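PDB 2QVP: uncharacterized protein from Shewanella amazonensis, which probably acts as a zinc-dependent metallocarboxypeptidase of the peptidase M14 family, although its substrate is not established. Local coordinates for residues Leu173-Tyr178 with Pro247-Leu252. Numbering follows the deposited sequence.
Sequences LMTDTY and PGQQPL
M174 and P247 bring the two loops together, their CA atoms 4.7 Å apart, where a type I beta turn from P247 to Q250 presents the N-H of Q249 to the carbonyl O of M174 in a nearly straight 3.2 Å hydrogen bond (163°). P247 opens the turn at the end of strand 241-247, and its compact ring suits the place: it packs against the loop 173-178, with CB 3.0 Å from M174 O and CG by T175 O. Its CB also meets CB of M174, a selenomethionine whose side chain touches V211 of strand 209-211. In Q249, CG lies anti to the carbonyl carbon (chi1 -60°), by L173 O, and the bend at chi2 then lays the amide beside the leucine side chain; NE2 is tied to V172 O. Q250, bent at chi2 (-68°), is long enough to reach T175 O and ends in an N-H donor: NE2 meets that oxygen at 2.7 Å on a lone pair, close to the glutamine's amide plane. CG2 of T175 lies 3.2 Å from NE2 of Q250, the two side chains crossing at about a right angle. An alanine in place of Q250 would probably leave T175 O without this donor and loosen the loop's hold on the turn. OG1 of T177 hydrogen-bonds the backbone O of E245, the predicted proton donor/acceptor. The contact thus joins the loop between strands 165-171 and 178-182 to the connection from strand 241-247, which lies between them in the sheet, into helix 252-270.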
ATOM      1  N   LEU A 173      15.395  -3.254  -7.184  1.00 12.99           N
ATOM      2  CA  LEU A 173      16.595  -4.039  -7.495  1.00 15.13           C
ATOM      3  C   LEU A 173      16.658  -5.413  -6.765  1.00 17.85           C
ATOM      4  O   LEU A 173      17.630  -6.151  -6.964  1.00 18.56           O
ATOM      5  CB  LEU A 173      17.867  -3.224  -7.153  1.00 15.76           C
ATOM      6  CG  LEU A 173      17.994  -1.820  -7.767  1.00 17.60           C
ATOM      7  CD1 LEU A 173      19.303  -1.138  -7.350  1.00 14.08           C
ATOM      8  CD2 LEU A 173      17.865  -1.888  -9.275  1.00 15.89           C
HETATM    9  N   MSE A 174      15.673  -5.751  -5.919  1.00 14.76           N
HETATM   10  CA  MSE A 174      15.618  -7.079  -5.288  1.00 14.74           C
HETATM   11  C   MSE A 174      14.997  -8.158  -6.181  1.00 14.74           C
HETATM   12  O   MSE A 174      14.163  -7.857  -7.006  1.00 14.40           O
HETATM   13  CB  MSE A 174      14.827  -7.041  -3.981  1.00 14.75           C
HETATM   14  CG  MSE A 174      15.471  -6.210  -2.913  1.00 14.18           C
HETATM   15 SE   MSE A 174      17.002  -6.963  -2.085  0.75 11.86          SE
HETATM   16  CE  MSE A 174      16.119  -8.156  -0.764  1.00  8.58           C
ATOM     17  N   THR A 175      15.462  -9.395  -5.992  1.00 15.20           N
ATOM     18  CA  THR A 175      14.941 -10.647  -6.570  1.00 15.98           C
ATOM     19  C   THR A 175      14.101 -11.419  -5.522  1.00 14.77           C
ATOM     20  O   THR A 175      13.144 -12.106  -5.873  1.00 12.89           O
ATOM     21  CB  THR A 175      16.105 -11.569  -7.023  1.00 18.99           C
ATOM     22  OG1 THR A 175      16.705 -11.029  -8.203  1.00 24.22           O
ATOM     23  CG2 THR A 175      15.640 -12.992  -7.315  1.00 26.30           C
ATOM     24  N   ASP A 176      14.459 -11.275  -4.237  1.00 15.64           N
ATOM     25  CA  ASP A 176      13.765 -11.915  -3.119  1.00 16.20           C
ATOM     26  C   ASP A 176      12.817 -10.956  -2.447  1.00 17.03           C
ATOM     27  O   ASP A 176      12.998  -9.737  -2.537  1.00 18.71           O
ATOM     28  CB  ASP A 176      14.770 -12.408  -2.082  1.00 16.49           C
ATOM     29  CG  ASP A 176      15.765 -13.393  -2.654  1.00 19.93           C
ATOM     30  OD1 ASP A 176      15.435 -14.131  -3.615  1.00 24.11           O
ATOM     31  OD2 ASP A 176      16.883 -13.424  -2.122  1.00 25.78           O
ATOM     32  N   THR A 177      11.839 -11.527  -1.746  1.00 14.92           N
ATOM     33  CA  THR A 177      10.760 -10.764  -1.114  1.00 12.61           C
ATOM     34  C   THR A 177      10.884 -10.803   0.406  1.00 11.71           C
ATOM     35  O   THR A 177      11.544 -11.671   0.978  1.00 13.49           O
ATOM     36  CB  THR A 177       9.355 -11.249  -1.628  1.00 10.02           C
ATOM     37  OG1 THR A 177       8.340 -10.266  -1.336  1.00  7.76           O
ATOM     38  CG2 THR A 177       8.978 -12.575  -1.038  1.00  4.69           C
ATOM     39  N   TYR A 178      10.262  -9.819   1.042  1.00 11.63           N
ATOM     40  CA  TYR A 178      10.281  -9.665   2.482  1.00 10.64           C
ATOM     41  C   TYR A 178       9.164  -8.685   2.844  1.00 10.53           C
ATOM     42  O   TYR A 178       8.479  -8.154   1.976  1.00 14.31           O
ATOM     43  CB  TYR A 178      11.645  -9.155   2.980  1.00  9.34           C
ATOM     44  CG  TYR A 178      12.034  -7.781   2.470  1.00  7.17           C
ATOM     45  CD1 TYR A 178      12.542  -7.620   1.191  1.00  9.43           C
ATOM     46  CD2 TYR A 178      11.908  -6.640   3.281  1.00 16.34           C
ATOM     47  CE1 TYR A 178      12.880  -6.379   0.705  1.00 14.14           C
ATOM     48  CE2 TYR A 178      12.266  -5.386   2.812  1.00  9.85           C
ATOM     49  CZ  TYR A 178      12.764  -5.267   1.512  1.00 16.43           C
ATOM     50  OH  TYR A 178      13.120  -4.041   0.982  1.00 10.18           O
ATOM     51  N   PRO A 247       9.728  -8.093  -5.264  1.00 13.23           N
ATOM     52  CA  PRO A 247      11.025  -7.810  -5.880  1.00 12.85           C
ATOM     53  C   PRO A 247      10.894  -7.292  -7.319  1.00 14.25           C
ATOM     54  O   PRO A 247      10.341  -8.008  -8.150  1.00 16.07           O
ATOM     55  CB  PRO A 247      11.705  -9.178  -5.848  1.00 14.46           C
ATOM     56  CG  PRO A 247      10.636 -10.186  -5.398  1.00 13.45           C
ATOM     57  CD  PRO A 247       9.346  -9.500  -5.464  1.00 11.58           C
ATOM     58  N   GLY A 248      11.410  -6.093  -7.612  1.00 12.25           N
ATOM     59  CA  GLY A 248      11.300  -5.483  -8.960  1.00 13.46           C
ATOM     60  C   GLY A 248      12.005  -6.160 -10.127  1.00 14.64           C
ATOM     61  O   GLY A 248      11.629  -5.950 -11.285  1.00 14.98           O
ATOM     62  N   GLN A 249      12.990  -7.008  -9.826  1.00 13.15           N
ATOM     63  CA  GLN A 249      13.722  -7.771 -10.845  1.00 15.20           C
ATOM     64  C   GLN A 249      12.966  -9.026 -11.346  1.00 15.35           C
ATOM     65  O   GLN A 249      13.491  -9.791 -12.144  1.00 17.24           O
ATOM     66  CB  GLN A 249      15.084  -8.163 -10.288  1.00 13.45           C
ATOM     67  CG  GLN A 249      15.965  -6.990  -9.892  1.00 19.94           C
ATOM     68  CD  GLN A 249      16.481  -6.210 -11.083  1.00 29.79           C
ATOM     69  OE1 GLN A 249      17.292  -6.714 -11.864  1.00 32.87           O
ATOM     70  NE2 GLN A 249      16.039  -4.961 -11.211  1.00 37.83           N
ATOM     71  N   GLN A 250      11.740  -9.229 -10.865  1.00 17.43           N
ATOM     72  CA  GLN A 250      10.864 -10.319 -11.253  1.00 16.27           C
ATOM     73  C   GLN A 250       9.879  -9.816 -12.282  1.00 15.77           C
ATOM     74  O   GLN A 250       9.758  -8.594 -12.453  1.00 14.70           O
ATOM     75  CB  GLN A 250      10.103 -10.806 -10.018  1.00 16.82           C
ATOM     76  CG  GLN A 250      11.008 -11.331  -8.903  1.00 18.25           C
ATOM     77  CD  GLN A 250      11.723 -12.607  -9.259  1.00 16.95           C
ATOM     78  OE1 GLN A 250      11.427 -13.247 -10.273  1.00 22.18           O
ATOM     79  NE2 GLN A 250      12.654 -13.009  -8.407  1.00 17.41           N
ATOM     80  N   PRO A 251       9.171 -10.738 -12.968  1.00 15.05           N
ATOM     81  CA  PRO A 251       8.191 -10.282 -13.964  1.00 15.45           C
ATOM     82  C   PRO A 251       7.026  -9.531 -13.317  1.00 14.45           C
ATOM     83  O   PRO A 251       6.535  -9.949 -12.255  1.00 14.62           O
ATOM     84  CB  PRO A 251       7.683 -11.575 -14.586  1.00 15.18           C
ATOM     85  CG  PRO A 251       8.706 -12.638 -14.182  1.00 14.70           C
ATOM     86  CD  PRO A 251       9.207 -12.213 -12.881  1.00 15.18           C
ATOM     87  N   LEU A 252       6.605  -8.447 -13.969  1.00 14.02           N
ATOM     88  CA  LEU A 252       5.553  -7.572 -13.465  1.00 11.09           C
ATOM     89  C   LEU A 252       4.283  -8.319 -13.071  1.00 10.76           C
ATOM     90  O   LEU A 252       3.793  -8.139 -11.955  1.00  6.78           O
ATOM     91  CB  LEU A 252       5.212  -6.470 -14.482  1.00 11.98           C
ATOM     92  CG  LEU A 252       4.188  -5.395 -14.034  1.00 13.51           C
ATOM     93  CD1 LEU A 252       4.764  -4.503 -12.983  1.00 17.82           C
ATOM     94  CD2 LEU A 252       3.727  -4.576 -15.241  1.00 12.41           C
TER